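Local coordinates for TRAP-type transporter, periplasmic component (Cupriavidus necator, PDB 4P8B), which binds (S)-2-acetolactate as the periplasmic solute-binding component of a TRAP-type transporter and probably delivers it to the membrane subunits, at residues 54-59 with 64-69; 115-120 with 124-129; 132-137 with 329-334. All coordinates share one frame; numbering follows the deposited sequence.

Contact 1. Residues 54-59 with 64-69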
# COMPACT_ATOMS: atom_id res chain seq x y z
N ASP A 54 -11.63 14.80 9.70
CA ASP A 54 -12.92 15.48 9.82
C ASP A 54 -13.74 14.85 10.94
O ASP A 54 -14.36 15.55 11.74
CB ASP A 54 -13.73 15.46 8.52
CG ASP A 54 -13.09 16.26 7.39
OD1 ASP A 54 -12.15 17.04 7.66
OD2 ASP A 54 -13.55 16.13 6.24
N LEU A 55 -13.74 13.52 11.03
CA LEU A 55 -14.54 12.88 12.06
C LEU A 55 -13.99 13.17 13.45
O LEU A 55 -14.74 13.35 14.40
CB LEU A 55 -14.60 11.37 11.84
CG LEU A 55 -15.42 10.87 10.65
CD1 LEU A 55 -15.31 9.35 10.55
CD2 LEU A 55 -16.88 11.29 10.75
N VAL A 56 -12.67 13.19 13.59
CA VAL A 56 -12.05 13.47 14.88
C VAL A 56 -12.39 14.87 15.35
O VAL A 56 -12.76 15.07 16.52
CB VAL A 56 -10.53 13.31 14.84
CG1 VAL A 56 -9.90 13.93 16.07
CG2 VAL A 56 -10.15 11.83 14.69
N LYS A 57 -12.30 15.83 14.45
CA LYS A 57 -12.61 17.21 14.80
C LYS A 57 -14.06 17.28 15.24
O LYS A 57 -14.35 17.82 16.32
CB LYS A 57 -12.37 18.11 13.61
CG LYS A 57 -12.40 19.59 13.98
CD LYS A 57 -11.82 20.44 12.88
CE LYS A 57 -12.91 20.94 11.95
NZ LYS A 57 -13.51 22.18 12.50
N GLN A 58 -14.96 16.76 14.43
CA GLN A 58 -16.39 16.77 14.71
C GLN A 58 -16.71 16.16 16.07
O GLN A 58 -17.43 16.76 16.86
CB GLN A 58 -17.14 16.02 13.61
CG GLN A 58 -18.65 15.98 13.79
CD GLN A 58 -19.38 15.49 12.55
OE1 GLN A 58 -18.75 15.10 11.56
NE2 GLN A 58 -20.71 15.50 12.60
N ARG A 59 -16.14 14.99 16.35
CA ARG A 59 -16.52 14.20 17.52
C ARG A 59 -15.77 14.59 18.80
O ARG A 59 -16.12 14.13 19.90
CB ARG A 59 -16.31 12.71 17.21
CG ARG A 59 -17.21 12.21 16.09
CD ARG A 59 -16.89 10.76 15.72
NE ARG A 59 -17.70 10.29 14.60
CZ ARG A 59 -17.57 9.09 14.01
NH1 ARG A 59 -16.66 8.22 14.43
NH2 ARG A 59 -18.37 8.76 13.01
N ILE A 64 -9.60 18.36 18.97
CA ILE A 64 -8.46 17.79 18.26
C ILE A 64 -8.54 18.18 16.79
O ILE A 64 -9.43 17.73 16.07
CB ILE A 64 -8.36 16.27 18.42
CG1 ILE A 64 -8.20 15.91 19.90
CG2 ILE A 64 -7.18 15.74 17.60
CD1 ILE A 64 -8.12 14.42 20.16
N ASN A 65 -7.60 19.04 16.38
CA ASN A 65 -7.58 19.68 15.07
C ASN A 65 -6.37 19.18 14.31
O ASN A 65 -5.24 19.38 14.72
CB ASN A 65 -7.49 21.20 15.24
CG ASN A 65 -7.19 21.91 13.95
OD1 ASN A 65 -6.26 22.72 13.87
ND2 ASN A 65 -7.96 21.59 12.91
N ILE A 66 -6.62 18.47 13.21
CA ILE A 66 -5.55 17.79 12.50
C ILE A 66 -5.36 18.36 11.10
O ILE A 66 -6.32 18.52 10.35
CB ILE A 66 -5.87 16.30 12.37
CG1 ILE A 66 -6.06 15.66 13.75
CG2 ILE A 66 -4.76 15.58 11.59
CD1 ILE A 66 -6.89 14.36 13.69
N LYS A 67 -4.11 18.67 10.77
CA LYS A 67 -3.77 19.16 9.45
C LYS A 67 -3.12 18.02 8.66
O LYS A 67 -2.25 17.32 9.18
CB LYS A 67 -2.81 20.34 9.55
CG LYS A 67 -2.31 20.83 8.19
CD LYS A 67 -1.53 22.14 8.29
CE LYS A 67 -2.44 23.31 8.61
NZ LYS A 67 -3.25 23.75 7.44
N LEU A 68 -3.54 17.88 7.40
CA LEU A 68 -2.98 16.89 6.49
C LEU A 68 -1.71 17.41 5.82
O LEU A 68 -1.64 18.57 5.40
CB LEU A 68 -4.00 16.51 5.42
CG LEU A 68 -5.00 15.38 5.73
CD1 LEU A 68 -5.62 15.46 7.11
CD2 LEU A 68 -6.07 15.38 4.63
N TYR A 69 -0.70 16.55 5.75
CA TYR A 69 0.55 16.85 5.06
C TYR A 69 0.77 15.79 3.98
O TYR A 69 1.49 14.81 4.18
CB TYR A 69 1.71 16.85 6.06
CG TYR A 69 1.74 18.06 6.96
CD1 TYR A 69 0.93 18.15 8.09
CD2 TYR A 69 2.58 19.14 6.68
CE1 TYR A 69 0.97 19.26 8.92
CE2 TYR A 69 2.62 20.25 7.50
CZ TYR A 69 1.81 20.30 8.60
OH TYR A 69 1.87 21.43 9.40
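Val56 of the helix meets Ile64 and Ile66 through branched aliphatic side chains. The guanidinium of Arg59 lies apart from this apolar contact, on the flank of the helix turned from residues 64-69, and has Leu55 CD1 over one face, 3.8 Å above the plane and shifted toward its rim. Its NH1 forms a salt bridge with Asp270 OD2. On the strand side, the Lys57 and Asn65 side chains lie side by side, pointing the same way.

Val56 CG1 carries the apolar contact. A chi1 of 166° sets this methyl opposite the backbone N and aims it at the strand side, where it lies 3.6 Å from Ile64 CG2 and 3.7 Å from Ile64 CB. Ile66 sends its CD1 to the same methyl, 3.9 Å from Val56 CG1 and 4.0 Å from Val56 CB. Helix 44-59 is the connecting helix of a beta-alpha-beta crossover between parallel strands 33-36 and 66-69, and residues 60-65 carry the chain from its end into strand 66-69, an outermost strand of the five-stranded sheet. Val56 also touches Ala267 of helix 258-279, while Ile66 lies on Met35 of the neighbouring strand.

Toward the turn the backbone itself comes close. Ile64 O lies 3.5 Å from Lys57 CA, a CA-H...O contact with an angle of 138° at the hydrogen. This carbonyl oxygen is buried here and has no hydrogen-bond partner in the model, so the C-H contact compensates it only weakly. Ile64 N, by contrast, is hydrogen-bonded to Thr60 OG1. From its CA the Lys57 chain, bent at its third and fourth torsions, runs beside the Asn65 side chain.

Contact 2. Residues 115-120 with 124-129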
# COMPACT_ATOMS: atom_id res chain seq x y z
N PHE A 115 2.56 -13.26 -4.81
CA PHE A 115 1.51 -14.24 -5.06
C PHE A 115 1.04 -14.96 -3.81
O PHE A 115 0.58 -16.10 -3.86
CB PHE A 115 1.90 -15.17 -6.22
CG PHE A 115 2.19 -14.40 -7.48
CD1 PHE A 115 1.14 -13.88 -8.23
CD2 PHE A 115 3.48 -14.09 -7.84
CE1 PHE A 115 1.38 -13.12 -9.34
CE2 PHE A 115 3.71 -13.33 -8.96
CZ PHE A 115 2.67 -12.84 -9.68
N LEU A 116 1.10 -14.27 -2.68
CA LEU A 116 0.48 -14.75 -1.44
C LEU A 116 -1.05 -14.72 -1.47
O LEU A 116 -1.69 -15.65 -1.01
CB LEU A 116 0.94 -13.90 -0.25
CG LEU A 116 0.33 -14.24 1.11
CD1 LEU A 116 0.77 -15.59 1.63
CD2 LEU A 116 0.68 -13.16 2.12
N MSE A 117 -1.63 -13.65 -2.00
CA MSE A 117 -3.06 -13.39 -1.84
C MSE A 117 -3.80 -13.43 -3.18
O MSE A 117 -3.60 -12.56 -4.02
CB MSE A 117 -3.26 -12.00 -1.24
CG MSE A 117 -2.67 -11.85 0.15
SE MSE A 117 -2.84 -10.08 0.89
CE MSE A 117 -1.59 -9.15 -0.26
N PRO A 118 -4.69 -14.41 -3.37
CA PRO A 118 -5.36 -14.51 -4.68
C PRO A 118 -6.43 -13.45 -4.95
O PRO A 118 -6.74 -13.19 -6.12
CB PRO A 118 -6.03 -15.88 -4.65
CG PRO A 118 -5.28 -16.66 -3.65
CD PRO A 118 -4.79 -15.66 -2.61
N ASP A 119 -7.00 -12.86 -3.92
CA ASP A 119 -8.17 -12.01 -4.10
C ASP A 119 -8.41 -11.15 -2.85
O ASP A 119 -7.65 -11.21 -1.88
CB ASP A 119 -9.40 -12.87 -4.45
CG ASP A 119 -9.64 -14.00 -3.47
OD1 ASP A 119 -9.35 -13.85 -2.26
OD2 ASP A 119 -10.17 -15.05 -3.88
N TYR A 120 -9.45 -10.32 -2.88
CA TYR A 120 -9.76 -9.43 -1.77
C TYR A 120 -10.14 -10.21 -0.52
O TYR A 120 -9.82 -9.78 0.59
CB TYR A 120 -10.87 -8.43 -2.16
CG TYR A 120 -10.40 -7.51 -3.26
CD1 TYR A 120 -9.55 -6.45 -2.99
CD2 TYR A 120 -10.77 -7.74 -4.57
CE1 TYR A 120 -9.09 -5.64 -3.99
CE2 TYR A 120 -10.31 -6.92 -5.61
CZ TYR A 120 -9.47 -5.87 -5.31
OH TYR A 120 -9.01 -5.06 -6.34
N ASP A 124 -8.51 -9.60 3.19
CA ASP A 124 -9.35 -9.37 4.36
C ASP A 124 -9.13 -10.45 5.41
O ASP A 124 -9.22 -10.18 6.60
CB ASP A 124 -10.83 -9.31 3.95
CG ASP A 124 -11.19 -8.03 3.21
OD1 ASP A 124 -10.45 -7.02 3.36
OD2 ASP A 124 -12.22 -8.02 2.52
N ALA A 125 -8.86 -11.69 4.98
CA ALA A 125 -8.59 -12.77 5.93
C ALA A 125 -7.36 -12.48 6.76
O ALA A 125 -7.26 -12.93 7.90
CB ALA A 125 -8.46 -14.10 5.22
N LEU A 126 -6.42 -11.74 6.20
CA LEU A 126 -5.23 -11.34 6.94
C LEU A 126 -5.51 -10.17 7.86
O LEU A 126 -5.30 -10.25 9.07
CB LEU A 126 -4.07 -11.05 6.00
CG LEU A 126 -3.70 -12.17 5.03
CD1 LEU A 126 -2.41 -11.82 4.33
CD2 LEU A 126 -3.58 -13.48 5.76
N THR A 127 -6.01 -9.07 7.30
CA THR A 127 -6.14 -7.86 8.10
C THR A 127 -7.18 -8.03 9.20
O THR A 127 -7.03 -7.45 10.29
CB THR A 127 -6.55 -6.67 7.24
OG1 THR A 127 -7.81 -6.98 6.62
CG2 THR A 127 -5.50 -6.35 6.17
N GLN A 128 -8.21 -8.85 8.97
CA GLN A 128 -9.30 -8.99 9.92
C GLN A 128 -9.09 -10.19 10.84
O GLN A 128 -9.92 -10.45 11.70
CB GLN A 128 -10.64 -9.11 9.20
CG GLN A 128 -10.91 -7.90 8.32
CD GLN A 128 -12.07 -8.08 7.36
OE1 GLN A 128 -12.65 -9.15 7.25
NE2 GLN A 128 -12.37 -7.01 6.61
N GLY A 129 -7.98 -10.92 10.67
CA GLY A 129 -7.73 -12.14 11.42
C GLY A 129 -6.49 -12.10 12.31
O GLY A 129 -6.01 -11.03 12.67
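Tyr120 and Asp124 are joined through the backbone: Asp124 N donates to Tyr120 O at 2.9 Å with a nearly straight N-H...O angle of 169°, the first turn of helix 120-127. Residues 115-119 arrive as an irregular chain and diverge from the helix, the CA atoms of Met117 and Leu126 being 9.3 Å apart. Asp119 holds the N-cap position, its OD1 accepting from Ala122 N, and its OD2 forms a salt bridge with Arg342 at the C-terminus.

Side chains bridge the wider end. Leu126 CD1 is shared by two partners: Leu116 CD2 meets it tip to tip at 4.0 Å, and the selenium of Met117, modelled as selenomethionine, lies 3.9 Å from it on an oblique approach. The chi1 of 177° at Leu116 swings its branches over toward the helix. Ile339 of helix 329-340 touches both Leu116 and Met117, closing this buried apolar cluster. The side chain of Met117 is about 8 Å from that of Arg155, which binds acetolactate, and about 13 Å from the ligand itself, so the cluster lies near the pocket without contacting the ligand.

Asp124 folds its carboxylate back beside the helix start, its OD2 3.5 Å from Tyr120 O. The salt bridge from Asp124 OD1 to Arg280 NH2 probably stabilises the charged carboxylate beside that carbonyl.

Contact 3. Residues 132-137 with 329-334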
# COMPACT_ATOMS: atom_id res chain seq x y z
N GLY A 132 -3.38 -9.92 11.16
CA GLY A 132 -3.47 -8.49 11.39
C GLY A 132 -3.28 -8.15 12.84
O GLY A 132 -2.63 -7.15 13.20
N LYS A 133 -3.82 -8.99 13.71
CA LYS A 133 -3.68 -8.75 15.14
C LYS A 133 -2.22 -8.86 15.57
O LYS A 133 -1.73 -8.04 16.35
CB LYS A 133 -4.57 -9.70 15.92
CG LYS A 133 -6.06 -9.39 15.72
CD LYS A 133 -6.96 -10.46 16.32
CE LYS A 133 -8.44 -10.15 16.07
NZ LYS A 133 -9.27 -11.36 15.80
N SER A 134 -1.51 -9.84 15.02
CA SER A 134 -0.10 -10.02 15.34
C SER A 134 0.71 -8.80 14.88
O SER A 134 1.58 -8.31 15.59
CB SER A 134 0.43 -11.30 14.70
OG SER A 134 1.83 -11.46 14.95
N ILE A 135 0.42 -8.32 13.68
CA ILE A 135 1.12 -7.15 13.15
C ILE A 135 0.85 -5.91 14.00
O ILE A 135 1.77 -5.17 14.35
CB ILE A 135 0.77 -6.91 11.67
CG1 ILE A 135 1.50 -7.94 10.81
CG2 ILE A 135 1.15 -5.51 11.25
CD1 ILE A 135 1.02 -8.05 9.40
N PHE A 136 -0.41 -5.71 14.39
CA PHE A 136 -0.74 -4.59 15.27
C PHE A 136 0.01 -4.65 16.60
O PHE A 136 0.52 -3.64 17.07
CB PHE A 136 -2.25 -4.49 15.53
CG PHE A 136 -2.99 -3.64 14.51
CD1 PHE A 136 -2.53 -3.49 13.22
CD2 PHE A 136 -4.17 -3.01 14.88
CE1 PHE A 136 -3.22 -2.68 12.30
CE2 PHE A 136 -4.86 -2.21 13.97
CZ PHE A 136 -4.39 -2.07 12.69
N ALA A 137 0.12 -5.84 17.19
CA ALA A 137 0.87 -5.98 18.44
C ALA A 137 2.33 -5.60 18.24
O ALA A 137 2.93 -4.95 19.11
CB ALA A 137 0.76 -7.40 18.98
N THR A 329 8.59 -17.18 9.78
CA THR A 329 7.94 -18.25 9.02
C THR A 329 6.59 -18.62 9.60
O THR A 329 5.65 -18.97 8.89
CB THR A 329 8.87 -19.46 8.90
OG1 THR A 329 8.31 -20.41 7.99
CG2 THR A 329 9.13 -20.09 10.26
N ASP A 330 6.49 -18.57 10.93
CA ASP A 330 5.23 -18.90 11.60
C ASP A 330 4.11 -17.92 11.29
O ASP A 330 2.95 -18.29 11.19
CB ASP A 330 5.42 -18.95 13.12
CG ASP A 330 6.41 -19.99 13.57
OD1 ASP A 330 6.66 -20.95 12.81
OD2 ASP A 330 6.91 -19.87 14.72
N LEU A 331 4.46 -16.65 11.13
CA LEU A 331 3.45 -15.65 10.80
C LEU A 331 2.99 -15.84 9.37
O LEU A 331 1.81 -15.76 9.08
CB LEU A 331 4.00 -14.23 11.01
CG LEU A 331 3.04 -13.07 10.72
CD1 LEU A 331 1.86 -13.12 11.66
CD2 LEU A 331 3.78 -11.74 10.82
N VAL A 332 3.93 -16.13 8.48
CA VAL A 332 3.58 -16.35 7.08
C VAL A 332 2.74 -17.60 6.94
O VAL A 332 1.77 -17.64 6.18
CB VAL A 332 4.84 -16.40 6.21
CG1 VAL A 332 4.47 -16.74 4.76
CG2 VAL A 332 5.58 -15.05 6.27
N THR A 333 3.07 -18.62 7.72
CA THR A 333 2.32 -19.84 7.68
C THR A 333 0.88 -19.61 8.16
O THR A 333 -0.08 -20.13 7.58
CB THR A 333 3.01 -20.89 8.50
OG1 THR A 333 4.28 -21.21 7.91
CG2 THR A 333 2.17 -22.14 8.58
N LYS A 334 0.72 -18.81 9.21
CA LYS A 334 -0.63 -18.43 9.66
C LYS A 334 -1.40 -17.71 8.54
O LYS A 334 -2.60 -17.94 8.37
CB LYS A 334 -0.56 -17.55 10.91
CG LYS A 334 -0.20 -18.34 12.15
CD LYS A 334 0.13 -17.43 13.32
CE LYS A 334 0.53 -18.25 14.55
NZ LYS A 334 0.82 -17.36 15.72
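Leu331 of helix 329-340 reaches across to Ser134 and Ile135 of helix 130-141, a small helix-helix packing contact between the last helix of this solute-binding protein and one almost 200 residues earlier. The helices come nearest at Ser134 and Leu331, whose CA atoms are 8.1 Å apart, and together the segments bury only 107 Å².

The tight part is a single methyl against a small residue. Leu331 CD1 lies 3.7 Å from Ser134 OG and 3.8 Å from Ser134 CB, so the methyl covers the serine's CB-OG bond. Ser134 has its OG opposite the backbone N (chi1 177°), which puts the hydroxyl oxygen within van der Waals reach of the leucine; no hydrogen bond crosses between the segments. The other methyl, Leu331 CD2, turns toward Ile135 and is more loosely matched, 4.4 Å from Ile135 CG1. On the inner side the apolar layer continues through the chain before helix 120-127, with Leu331 on Leu110 and Ile135 on Leu108 and Phe111.

Toward solvent the contact thins out. Lys334 starts on the side facing helix 130-141, yet its NZ comes no closer than 6.0 Å to Ser134 OG, and its extended chain instead runs by Glu130 and Val131. Asp330 and Thr333 are exposed, and on the flank away from Ser134, Thr333 bonds back to Thr329 O. That oxygen accepts two hydrogen bonds, reaching it from opposite faces of the carbonyl plane: the helical one from Thr333 N at 2.9 Å, and one from Thr333 OG1 at 2.8 Å, with the hydroxyl oxygen lifted 36° out of that plane.

Contact 1 closes before contact 2 opens, and contact 3 begins just beyond contact 2 but is completed only by the last helix. Contact 1 lies 30 and 31 Å, centre to centre, from contacts 2 and 3, at strand 66-69, one edge of the five-stranded sheet. Contacts 2 and 3 are neighbours, with centres 12 Å apart. A probable hydrogen bond of 2.9 Å from Gly132 N to Leu126 O links successive helices 120-127 and 130-141, and helix 329-340 packs on both. The C-terminal helix thus ties this helical layer together, while bound acetolactate lies about 13 Å from the side chain of Met117 in contact 2.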